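Local coordinates for protein PfkB family carbohydrate kinase (Listeria grayi DSM 20601, PDB 4GM6) that probably phosphorylates a sugar or related small molecule and belongs to the PfkB carbohydrate kinases, at residues Ile30-Met35 / Tyr127-Ser132; Val64-Leu69 / Ala298-Ile303; Ala76-Ala81 / Ser132-His137; Asp293-Ala298 / Ala318-Lys323. All coordinates share one frame; numbering follows the deposited sequence.

Contact 1 (Ile30-Met35 / Tyr127-Ser132); sequences IGELLM and YDRQHS
Glu32 reaches straight across to Arg129 and Ser132 and takes a partner on each carboxylate oxygen. The Arg129 NH1 to Glu32 OE1 salt bridge (3.0 Å) is nearly straight, 167° at the hydrogen, and OE1 lies close to the guanidinium plane, yet the nitrogen meets this oxygen 51° out of the carboxylate plane. Ser132 OG donates to Glu32 OE2 over a short 2.5 Å, on the syn side. Two waters fill in the polar core: one accepts from Arg129 NH1 and donates to Glu32 O, while the other, held by Arg129 NE, donates to Glu32 OE1 and Arg129 O. Leu34, its CG anti to the carbonyl carbon (chi1 -60°), is directed at the guanidinium, where CD1 lies over one face toward the rim, 3.6 Å from Arg129 NH2. Looser packing follows outward, where Leu34 CD1 meets the edge of the partly exposed Tyr127 ring, 4.0 Å from CE2. Beyond it the turn through Gln130 and His131 faces a second subunit, whose His131 stacks on this one. Helix 158-163 packs on Glu32 through Leu163 and on Arg129 through Leu163 and Ile159, and strand 111-115 lies between strands 34-38 and 124-128 in the four-stranded sheet.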
loop_
_atom_site.group_PDB
_atom_site.type_symbol
_atom_site.label_atom_id
_atom_site.label_comp_id
_atom_site.label_asym_id
_atom_site.label_seq_id
_atom_site.Cartn_x
_atom_site.Cartn_y
_atom_site.Cartn_z
ATOM N N ILE C 30 8.083 3.702 35.141
ATOM C CA ILE C 30 9.362 4.292 34.759
ATOM C C ILE C 30 9.960 3.491 33.615
ATOM O O ILE C 30 10.075 2.261 33.685
ATOM C CB ILE C 30 10.359 4.282 35.921
ATOM C CG1 ILE C 30 9.806 5.101 37.094
ATOM C CG2 ILE C 30 11.702 4.849 35.479
ATOM C CD1 ILE C 30 10.595 4.935 38.374
ATOM N N GLY C 31 10.331 4.170 32.545
ATOM C CA GLY C 31 10.880 3.437 31.426
ATOM C C GLY C 31 11.000 4.239 30.161
ATOM O O GLY C 31 10.438 5.325 30.045
ATOM N N GLU C 32 11.738 3.672 29.212
ATOM C CA GLU C 32 12.036 4.340 27.961
ATOM C C GLU C 32 11.042 3.945 26.879
ATOM O O GLU C 32 10.667 2.773 26.789
ATOM C CB GLU C 32 13.445 3.958 27.517
ATOM C CG GLU C 32 13.798 4.487 26.140
ATOM C CD GLU C 32 15.245 4.249 25.773
ATOM O OE1 GLU C 32 15.889 3.361 26.375
ATOM O OE2 GLU C 32 15.737 4.944 24.861
ATOM N N LEU C 33 10.634 4.919 26.062
ATOM C CA LEU C 33 9.831 4.665 24.879
ATOM C C LEU C 33 10.729 4.486 23.659
ATOM O O LEU C 33 11.684 5.234 23.468
ATOM C CB LEU C 33 8.852 5.808 24.609
ATOM C CG LEU C 33 7.583 5.786 25.461
ATOM C CD1 LEU C 33 7.894 6.455 26.789
ATOM C CD2 LEU C 33 6.424 6.485 24.766
ATOM N N LEU C 34 10.407 3.496 22.834
ATOM C CA LEU C 34 11.189 3.209 21.638
ATOM C C LEU C 34 10.296 3.353 20.420
ATOM O O LEU C 34 9.088 3.108 20.487
ATOM C CB LEU C 34 11.723 1.769 21.680
ATOM C CG LEU C 34 12.634 1.455 22.857
ATOM C CD1 LEU C 34 13.035 -0.021 22.859
ATOM C CD2 LEU C 34 13.852 2.355 22.738
ATOM N N MET C 35 10.869 3.727 19.293
ATOM C CA MET C 35 10.101 3.586 18.073
ATOM C C MET C 35 10.468 2.244 17.442
ATOM O O MET C 35 11.650 1.970 17.177
ATOM C CB MET C 35 10.350 4.721 17.100
ATOM C CG MET C 35 9.628 4.487 15.771
ATOM S SD MET C 35 9.694 5.889 14.641
ATOM C CE MET C 35 11.455 6.150 14.492
ATOM N N TYR C 127 18.593 -3.848 17.644
ATOM C CA TYR C 127 18.392 -2.661 18.457
ATOM C C TYR C 127 19.191 -1.463 17.938
ATOM O O TYR C 127 20.320 -1.599 17.442
ATOM C CB TYR C 127 18.657 -2.955 19.950
ATOM C CG TYR C 127 17.412 -3.518 20.626
ATOM C CD1 TYR C 127 17.236 -4.888 20.794
ATOM C CD2 TYR C 127 16.386 -2.670 21.048
ATOM C CE1 TYR C 127 16.083 -5.397 21.389
ATOM C CE2 TYR C 127 15.235 -3.168 21.644
ATOM C CZ TYR C 127 15.084 -4.529 21.806
ATOM O OH TYR C 127 13.923 -5.020 22.385
ATOM N N ASP C 128 18.592 -0.285 18.049
ATOM C CA ASP C 128 19.304 0.958 17.789
ATOM C C ASP C 128 18.926 1.954 18.883
ATOM O O ASP C 128 18.472 3.072 18.604
ATOM C CB ASP C 128 18.962 1.514 16.403
ATOM C CG ASP C 128 19.865 2.686 16.011
ATOM O OD1 ASP C 128 20.860 2.963 16.729
ATOM O OD2 ASP C 128 19.591 3.333 14.984
ATOM N N ARG C 129 19.144 1.534 20.129
ATOM C CA ARG C 129 18.622 2.221 21.301
ATOM C C ARG C 129 19.730 2.861 22.132
ATOM O O ARG C 129 19.465 3.724 22.956
ATOM C CB ARG C 129 17.803 1.255 22.176
ATOM C CG ARG C 129 18.646 0.261 22.976
ATOM C CD ARG C 129 17.798 -0.635 23.869
ATOM N NE ARG C 129 16.961 0.134 24.786
ATOM C CZ ARG C 129 15.839 -0.323 25.346
ATOM N NH1 ARG C 129 15.142 0.453 26.167
ATOM N NH2 ARG C 129 15.407 -1.548 25.078
ATOM N N GLN C 130 20.976 2.464 21.906
ATOM C CA GLN C 130 22.073 3.118 22.613
ATOM C C GLN C 130 22.115 4.607 22.291
ATOM O O GLN C 130 21.692 5.044 21.212
ATOM C CB GLN C 130 23.422 2.500 22.255
ATOM C CG GLN C 130 23.696 1.157 22.901
ATOM C CD GLN C 130 25.024 0.578 22.460
ATOM O OE1 GLN C 130 26.060 1.237 22.550
ATOM N NE2 GLN C 130 24.999 -0.659 21.970
ATOM N N HIS C 131 22.646 5.371 23.233
ATOM C CA HIS C 131 22.854 6.814 23.081
ATOM C C HIS C 131 21.552 7.601 22.972
ATOM O O HIS C 131 21.567 8.777 22.631
ATOM C CB HIS C 131 23.753 7.130 21.882
ATOM C CG HIS C 131 24.987 6.288 21.807
ATOM N ND1 HIS C 131 26.118 6.556 22.549
ATOM C CD2 HIS C 131 25.276 5.195 21.061
ATOM C CE1 HIS C 131 27.047 5.659 22.270
ATOM N NE2 HIS C 131 26.562 4.821 21.372
ATOM N N SER C 132 20.430 6.963 23.270
ATOM C CA SER C 132 19.162 7.680 23.319
ATOM C C SER C 132 19.154 8.703 24.466
ATOM O O SER C 132 19.953 8.611 25.403
ATOM C CB SER C 132 17.989 6.698 23.453
ATOM O OG SER C 132 17.960 6.118 24.758
HETATM O O HOH W 1 12.298 0.275 26.994
HETATM O O HOH W 2 18.234 2.709 25.399
#

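Contact 2 (Val64-Leu69 / Ala298-Ile303); sequences VNLSKL and AVLHGI
The His301 ring swings out with CG anti to the backbone N (chi1 174°), and Leu69, with CG anti to the carbonyl carbon (chi1 -63°), carries its methyl CD1 to 3.6 Å from His301 CB. The backbone itself places Leu69 CB over one face of the His301 ring, 4.1 Å from the centroid and 19° off the normal, a CH-pi contact displaced toward the rim. Leu69 CD1 also approaches the backbone at Ala298 CA (4.4 Å). Leu66, one turn back, adds a second point of contact: its CD2 lies 4.2 Å from Leu300 CB and 4.1 Å from His301 N, so the branch rests against the helix backbone between two side chains. No hydrogen bond joins the segments; the packing is by apolar carbon, and the imidazole brings its polar edge to a partner outside. ND1 of His301 is hydrogen-bonded to His71 NE2 in the loop after helix 58-68, a bond that should restrain the ring's rotation, while Trp307 meets the ring nearly perpendicularly. At Leu69 the backbone N bonds to Leu66 O at 2.8 Å and only weakly to Asn65 O, a local tightening of the turn. Phe315 and Glu335 also touch Leu69. The arrangement is helix-on-helix packing between 58-68 and 291-304, within a helical layer of the alpha/beta ribokinase-like fold to which PfkB kinases belong.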
loop_
_atom_site.group_PDB
_atom_site.type_symbol
_atom_site.label_atom_id
_atom_site.label_comp_id
_atom_site.label_asym_id
_atom_site.label_seq_id
_atom_site.Cartn_x
_atom_site.Cartn_y
_atom_site.Cartn_z
ATOM N N VAL C 64 -0.092 2.238 29.090
ATOM C CA VAL C 64 -1.195 2.349 28.139
ATOM C C VAL C 64 -2.267 1.286 28.415
ATOM O O VAL C 64 -3.455 1.587 28.435
ATOM C CB VAL C 64 -0.695 2.251 26.672
ATOM C CG1 VAL C 64 -1.845 1.999 25.694
ATOM C CG2 VAL C 64 0.070 3.510 26.292
ATOM N N ASN C 65 -1.851 0.040 28.617
ATOM C CA ASN C 65 -2.814 -1.032 28.822
ATOM C C ASN C 65 -3.620 -0.836 30.108
ATOM O O ASN C 65 -4.822 -1.116 30.132
ATOM C CB ASN C 65 -2.136 -2.407 28.793
ATOM C CG ASN C 65 -1.440 -2.688 27.478
ATOM O OD1 ASN C 65 -1.799 -2.132 26.440
ATOM N ND2 ASN C 65 -0.446 -3.571 27.512
ATOM N N LEU C 66 -2.974 -0.346 31.170
ATOM C CA LEU C 66 -3.695 -0.055 32.417
ATOM C C LEU C 66 -4.749 1.005 32.156
ATOM O O LEU C 66 -5.889 0.894 32.613
ATOM C CB LEU C 66 -2.750 0.407 33.551
ATOM C CG LEU C 66 -2.069 -0.749 34.291
ATOM C CD1 LEU C 66 -1.004 -0.272 35.267
ATOM C CD2 LEU C 66 -3.098 -1.617 34.999
ATOM N N SER C 67 -4.355 2.036 31.417
ATOM C CA SER C 67 -5.254 3.134 31.109
ATOM C C SER C 67 -6.446 2.649 30.281
ATOM O O SER C 67 -7.552 3.183 30.388
ATOM C CB SER C 67 -4.499 4.218 30.346
ATOM O OG SER C 67 -5.372 5.257 29.949
ATOM N N LYS C 68 -6.214 1.640 29.448
ATOM C CA LYS C 68 -7.289 1.052 28.665
ATOM C C LYS C 68 -8.333 0.474 29.608
ATOM O O LYS C 68 -9.518 0.403 29.280
ATOM C CB LYS C 68 -6.757 -0.056 27.757
ATOM C CG LYS C 68 -6.119 0.435 26.468
ATOM C CD LYS C 68 -7.149 1.038 25.521
ATOM C CE LYS C 68 -6.478 1.560 24.249
ATOM N NZ LYS C 68 -6.011 2.978 24.352
ATOM N N LEU C 69 -7.877 0.053 30.781
ATOM C CA LEU C 69 -8.745 -0.607 31.750
ATOM C C LEU C 69 -9.272 0.344 32.825
ATOM O O LEU C 69 -9.815 -0.097 33.839
ATOM C CB LEU C 69 -8.009 -1.775 32.405
ATOM C CG LEU C 69 -7.608 -2.886 31.433
ATOM C CD1 LEU C 69 -6.643 -3.856 32.090
ATOM C CD2 LEU C 69 -8.843 -3.612 30.947
ATOM N N ALA C 298 -2.800 -6.618 32.831
ATOM C CA ALA C 298 -4.064 -7.267 33.197
ATOM C C ALA C 298 -3.987 -7.800 34.628
ATOM O O ALA C 298 -4.947 -7.701 35.391
ATOM C CB ALA C 298 -4.403 -8.382 32.227
ATOM N N VAL C 299 -2.837 -8.360 34.991
ATOM C CA VAL C 299 -2.676 -8.908 36.325
ATOM C C VAL C 299 -2.788 -7.781 37.333
ATOM O O VAL C 299 -3.498 -7.911 38.328
ATOM C CB VAL C 299 -1.332 -9.630 36.523
ATOM C CG1 VAL C 299 -1.085 -9.872 38.019
ATOM C CG2 VAL C 299 -1.316 -10.939 35.747
ATOM N N LEU C 300 -2.089 -6.680 37.068
ATOM C CA LEU C 300 -2.128 -5.525 37.964
ATOM C C LEU C 300 -3.572 -5.031 38.084
ATOM O O LEU C 300 -4.040 -4.731 39.169
ATOM C CB LEU C 300 -1.168 -4.405 37.502
ATOM C CG LEU C 300 0.351 -4.638 37.678
ATOM C CD1 LEU C 300 1.210 -3.566 37.006
ATOM C CD2 LEU C 300 0.762 -4.767 39.144
ATOM N N HIS C 301 -4.294 -4.976 36.973
ATOM C CA HIS C 301 -5.699 -4.562 37.035
ATOM C C HIS C 301 -6.465 -5.419 38.039
ATOM O O HIS C 301 -7.228 -4.903 38.850
ATOM C CB HIS C 301 -6.361 -4.609 35.643
ATOM C CG HIS C 301 -7.839 -4.343 35.663
ATOM N ND1 HIS C 301 -8.374 -3.131 36.044
ATOM C CD2 HIS C 301 -8.893 -5.133 35.344
ATOM C CE1 HIS C 301 -9.692 -3.185 35.959
ATOM N NE2 HIS C 301 -10.033 -4.389 35.535
ATOM N N GLY C 302 -6.235 -6.728 38.000
ATOM C CA GLY C 302 -6.936 -7.657 38.879
ATOM C C GLY C 302 -6.507 -7.482 40.323
ATOM O O GLY C 302 -7.323 -7.562 41.241
ATOM N N ILE C 303 -5.217 -7.249 40.531
ATOM C CA ILE C 303 -4.704 -6.963 41.874
ATOM C C ILE C 303 -5.309 -5.674 42.432
ATOM O O ILE C 303 -5.665 -5.604 43.609
ATOM C CB ILE C 303 -3.162 -6.869 41.886
ATOM C CG1 ILE C 303 -2.554 -8.258 41.635
ATOM C CG2 ILE C 303 -2.670 -6.277 43.210
ATOM C CD1 ILE C 303 -1.059 -8.262 41.373
#

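Contact 3 (Ala76-Ala81 / Ser132-His137); sequences ATVVPA and SSFARH
Ala76 O lies at the edge of the Phe134 ring, 4.3 Å from CE1. Thr77 comes next; its side chain and that of Phe134 cross at about a right angle, with Thr77 OG1 3.5 Å from Phe134 CD1, and this hydroxyl is hydrogen-bonded to Gly31 O. Val78 buries the largest area of any residue in the contact. Its CG2 stands over the centre of the His137 ring, 3.8 Å from the centroid and 11° off the normal, a CH-pi contact, while CG1, anti to the backbone N (chi1 179°), presses on Ser133 CB at 3.7 Å. The backbone of Val78 is drawn to the short helix as well: a water donates to Val78 O (2.7 Å) and accepts from Phe134 N (3.0 Å). These residues belong to strand 73-79, which runs next to the outermost strand 97-104 of the central sheet of the ribokinase-like fold, so the short helix 133-136 packs at that margin. Its start is capped by Ser132 OG, which accepts from Ala135 N at 3.0 Å. Val79 turns its side chain away, toward Val102. Pro80 lays its ring against Ser133 OG, which is 3.5 Å from Pro80 CB; the proline N has no hydrogen to donate, and that hydroxyl is bonded instead to the carbonyls of Ala105 and Arg108.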
loop_
_atom_site.group_PDB
_atom_site.type_symbol
_atom_site.label_atom_id
_atom_site.label_comp_id
_atom_site.label_asym_id
_atom_site.label_seq_id
_atom_site.Cartn_x
_atom_site.Cartn_y
_atom_site.Cartn_z
ATOM N N ALA C 76 7.338 8.400 34.273
ATOM C CA ALA C 76 8.590 9.139 34.323
ATOM C C ALA C 76 9.458 8.658 33.152
ATOM O O ALA C 76 9.892 7.505 33.125
ATOM C CB ALA C 76 9.285 8.908 35.657
ATOM N N THR C 77 9.685 9.526 32.170
ATOM C CA THR C 77 10.498 9.146 31.021
ATOM C C THR C 77 11.213 10.347 30.378
ATOM O O THR C 77 10.986 11.493 30.766
ATOM C CB THR C 77 9.660 8.397 29.969
ATOM O OG1 THR C 77 10.517 7.551 29.194
ATOM C CG2 THR C 77 8.941 9.392 29.054
ATOM N N VAL C 78 12.083 10.073 29.404
ATOM C CA VAL C 78 12.839 11.128 28.735
ATOM C C VAL C 78 12.794 10.958 27.224
ATOM O O VAL C 78 13.021 9.853 26.714
ATOM C CB VAL C 78 14.321 11.121 29.146
ATOM C CG1 VAL C 78 15.076 12.226 28.411
ATOM C CG2 VAL C 78 14.466 11.261 30.659
ATOM N N VAL C 79 12.515 12.054 26.514
ATOM C CA VAL C 79 12.525 12.061 25.058
ATOM C C VAL C 79 13.218 13.311 24.511
ATOM O O VAL C 79 13.231 14.338 25.160
ATOM C CB VAL C 79 11.095 12.027 24.479
ATOM C CG1 VAL C 79 10.329 10.836 25.030
ATOM C CG2 VAL C 79 10.376 13.336 24.777
ATOM N N PRO C 80 13.779 13.230 23.289
ATOM C CA PRO C 80 14.398 14.423 22.724
ATOM C C PRO C 80 13.340 15.427 22.290
ATOM O O PRO C 80 12.250 15.037 21.881
ATOM C CB PRO C 80 15.139 13.877 21.506
ATOM C CG PRO C 80 14.281 12.731 21.054
ATOM C CD PRO C 80 13.818 12.092 22.351
ATOM N N ALA C 81 13.663 16.707 22.395
ATOM C CA ALA C 81 12.777 17.785 21.976
ATOM C C ALA C 81 12.800 17.894 20.463
ATOM O O ALA C 81 13.140 18.926 19.910
ATOM C CB ALA C 81 13.202 19.108 22.616
ATOM N N SER C 132 20.430 6.963 23.270
ATOM C CA SER C 132 19.162 7.680 23.319
ATOM C C SER C 132 19.154 8.703 24.466
ATOM O O SER C 132 19.953 8.611 25.403
ATOM C CB SER C 132 17.989 6.698 23.453
ATOM O OG SER C 132 17.960 6.118 24.758
ATOM N N SER C 133 18.248 9.675 24.392
ATOM C CA SER C 133 18.042 10.624 25.490
ATOM C C SER C 133 17.865 9.902 26.823
ATOM O O SER C 133 18.502 10.242 27.829
ATOM C CB SER C 133 16.816 11.499 25.213
ATOM O OG SER C 133 16.956 12.201 23.983
ATOM N N PHE C 134 16.976 8.919 26.846
ATOM C CA PHE C 134 16.725 8.184 28.077
ATOM C C PHE C 134 17.991 7.485 28.562
ATOM O O PHE C 134 18.365 7.588 29.729
ATOM C CB PHE C 134 15.611 7.163 27.890
ATOM C CG PHE C 134 15.112 6.586 29.184
ATOM C CD1 PHE C 134 13.943 7.050 29.755
ATOM C CD2 PHE C 134 15.830 5.600 29.842
ATOM C CE1 PHE C 134 13.478 6.527 30.944
ATOM C CE2 PHE C 134 15.376 5.070 31.041
ATOM C CZ PHE C 134 14.195 5.535 31.592
ATOM N N ALA C 135 18.655 6.781 27.649
ATOM C CA ALA C 135 19.857 6.032 27.998
ATOM C C ALA C 135 20.961 6.928 28.546
ATOM O O ALA C 135 21.634 6.565 29.511
ATOM C CB ALA C 135 20.358 5.238 26.799
ATOM N N ARG C 136 21.154 8.097 27.943
ATOM C CA ARG C 136 22.249 8.971 28.371
ATOM C C ARG C 136 21.874 9.928 29.504
ATOM O O ARG C 136 22.705 10.699 29.978
ATOM C CB ARG C 136 22.818 9.732 27.170
ATOM C CG ARG C 136 23.490 8.794 26.176
ATOM C CD ARG C 136 23.874 9.471 24.874
ATOM N NE ARG C 136 24.977 10.410 25.045
ATOM C CZ ARG C 136 24.835 11.728 24.992
ATOM N NH1 ARG C 136 23.636 12.256 24.765
ATOM N NH2 ARG C 136 25.887 12.514 25.163
ATOM N N HIS C 137 20.625 9.873 29.949
ATOM C CA HIS C 137 20.156 10.845 30.924
ATOM C C HIS C 137 20.844 10.612 32.263
ATOM O O HIS C 137 20.978 9.471 32.708
ATOM C CB HIS C 137 18.632 10.769 31.064
ATOM C CG HIS C 137 18.021 11.991 31.677
ATOM N ND1 HIS C 137 17.906 13.187 30.999
ATOM C CD2 HIS C 137 17.497 12.204 32.908
ATOM C CE1 HIS C 137 17.332 14.081 31.782
ATOM N NE2 HIS C 137 17.075 13.511 32.948
HETATM O O HOH W 3 14.734 8.843 24.821
#

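Contact 4 (Asp293-Ala298 / Ala318-Lys323); sequences DAYTAA and AAAGLK
Ala298 and Ala319 meet methyl to methyl, CB to CB at 3.8 Å, and most of the other close contacts are also made by CB and CA atoms, those of Tyr295 and Lys323 included. One turn earlier, Ala294 CB lies 4.0 Å from Ala320 CA and 3.9 Å from Lys323 CB, so a single methyl fits against backbone and side chain of the opposing helix. Tyr295 CB touches Ala320 CB at 3.9 Å, and its ring, with CG anti to the backbone N (chi1 -173°), extends along the flank of that helix. With such small groups between them the axes approach to 7.7 Å and run nearly antiparallel, at 153°. Outside this shell, polar ends fix the larger residues. Tyr295 OH is hydrogen-bonded to His267 O, which ties the ring to strand 261-270, and Val313, Ala316 and Thr317 touch the side chain. The Lys323 chain bends away beyond CB, and its NZ is gripped by the carbonyls of Ile326, Gly328 and Val289, the last joining Lys323 to the loop ahead of helix 291-304. Ile338 of helix 335-344 covers Ala319, while Asp293, at the start of the first segment, reaches Asn61 with OD2. That aspartate ends the Gly-Gly-Gly-Asp run matching the Gly-X-Gly-Asp signature of PfkB kinases, and helix 309-323 backs the helix that begins at this signature.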
loop_
_atom_site.group_PDB
_atom_site.type_symbol
_atom_site.label_atom_id
_atom_site.label_comp_id
_atom_site.label_asym_id
_atom_site.label_seq_id
_atom_site.Cartn_x
_atom_site.Cartn_y
_atom_site.Cartn_z
ATOM N N ASP C 293 3.468 -7.533 28.265
ATOM C CA ASP C 293 3.045 -6.274 28.861
ATOM C C ASP C 293 1.539 -6.240 29.033
ATOM O O ASP C 293 1.026 -5.582 29.937
ATOM C CB ASP C 293 3.511 -5.077 28.021
ATOM C CG ASP C 293 5.015 -5.067 27.829
ATOM O OD1 ASP C 293 5.735 -5.507 28.755
ATOM O OD2 ASP C 293 5.487 -4.651 26.755
ATOM N N ALA C 294 0.829 -6.934 28.153
ATOM C CA ALA C 294 -0.616 -6.988 28.246
ATOM C C ALA C 294 -0.972 -7.871 29.432
ATOM O O ALA C 294 -1.895 -7.571 30.186
ATOM C CB ALA C 294 -1.225 -7.529 26.954
ATOM N N TYR C 295 -0.237 -8.970 29.591
ATOM C CA TYR C 295 -0.423 -9.846 30.740
ATOM C C TYR C 295 -0.125 -9.068 32.010
ATOM O O TYR C 295 -0.918 -9.058 32.947
ATOM C CB TYR C 295 0.496 -11.064 30.658
ATOM C CG TYR C 295 0.233 -12.103 31.740
ATOM C CD1 TYR C 295 -0.912 -12.900 31.703
ATOM C CD2 TYR C 295 1.133 -12.302 32.789
ATOM C CE1 TYR C 295 -1.160 -13.848 32.688
ATOM C CE2 TYR C 295 0.890 -13.252 33.779
ATOM C CZ TYR C 295 -0.257 -14.025 33.724
ATOM O OH TYR C 295 -0.500 -14.993 34.691
ATOM N N THR C 296 1.016 -8.397 32.036
ATOM C CA THR C 296 1.409 -7.665 33.251
ATOM C C THR C 296 0.336 -6.655 33.642
ATOM O O THR C 296 -0.043 -6.562 34.807
ATOM C CB THR C 296 2.774 -6.947 33.087
ATOM O OG1 THR C 296 3.813 -7.932 33.002
ATOM C CG2 THR C 296 3.059 -6.010 34.290
ATOM N N ALA C 297 -0.145 -5.891 32.667
ATOM C CA ALA C 297 -1.139 -4.857 32.953
ATOM C C ALA C 297 -2.445 -5.482 33.420
ATOM O O ALA C 297 -3.126 -4.952 34.309
ATOM C CB ALA C 297 -1.378 -3.986 31.730
ATOM N N ALA C 298 -2.800 -6.618 32.831
ATOM C CA ALA C 298 -4.064 -7.267 33.197
ATOM C C ALA C 298 -3.987 -7.800 34.628
ATOM O O ALA C 298 -4.947 -7.701 35.391
ATOM C CB ALA C 298 -4.403 -8.382 32.227
ATOM N N ALA C 318 -6.300 -14.064 29.133
ATOM C CA ALA C 318 -7.159 -13.729 28.002
ATOM C C ALA C 318 -6.709 -12.433 27.341
ATOM O O ALA C 318 -6.682 -12.316 26.113
ATOM C CB ALA C 318 -8.606 -13.624 28.449
ATOM N N ALA C 319 -6.340 -11.452 28.153
ATOM C CA ALA C 319 -5.895 -10.167 27.620
ATOM C C ALA C 319 -4.646 -10.343 26.780
ATOM O O ALA C 319 -4.507 -9.763 25.699
ATOM C CB ALA C 319 -5.602 -9.200 28.766
ATOM N N ALA C 320 -3.713 -11.114 27.315
ATOM C CA ALA C 320 -2.447 -11.374 26.640
ATOM C C ALA C 320 -2.688 -12.142 25.345
ATOM O O ALA C 320 -2.033 -11.896 24.333
ATOM C CB ALA C 320 -1.530 -12.171 27.563
ATOM N N GLY C 321 -3.624 -13.086 25.383
ATOM C CA GLY C 321 -3.908 -13.897 24.209
ATOM C C GLY C 321 -4.426 -13.050 23.067
ATOM O O GLY C 321 -3.956 -13.164 21.931
ATOM N N LEU C 322 -5.387 -12.182 23.382
ATOM C CA LEU C 322 -5.983 -11.288 22.394
ATOM C C LEU C 322 -4.963 -10.325 21.795
ATOM O O LEU C 322 -5.024 -10.050 20.611
ATOM C CB LEU C 322 -7.171 -10.518 22.992
ATOM C CG LEU C 322 -8.446 -11.336 23.260
ATOM C CD1 LEU C 322 -9.456 -10.491 24.020
ATOM C CD2 LEU C 322 -9.078 -11.880 21.979
ATOM N N LYS C 323 -4.034 -9.812 22.607
ATOM C CA LYS C 323 -3.011 -8.886 22.105
ATOM C C LYS C 323 -2.213 -9.479 20.932
ATOM O O LYS C 323 -1.763 -8.754 20.056
ATOM C CB LYS C 323 -2.039 -8.458 23.228
ATOM C CG LYS C 323 -0.757 -7.792 22.716
ATOM C CD LYS C 323 -1.056 -6.522 21.934
ATOM C CE LYS C 323 0.161 -6.039 21.156
ATOM N NZ LYS C 323 0.554 -6.913 19.995
#

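From the N terminus, 30-35 leaves the first strand of the central sheet and enters the four-stranded sheet; contact 1 closes its loop at 127-132, tying that exit and strand 34-38 to the end of edge strand 124-128. Contact 2 opens within this loop at 64-69 and closes at 298-303, crossing contact 1. Contact 3 opens at 76-81 and closes at 132-137, joining strand 73-79 to helix 133-136; it lies within the span of contact 2, crosses contact 1, shares Ser132 with it and touches it through Gly31, Thr77 and Phe134. Contact 4 joins 293-298 to 318-323, crosses contact 2 and shares Ala298 on helix 291-304. The helical contacts 2 and 4 lie some 22 to 27 Å, between centres, from contacts 1 and 3.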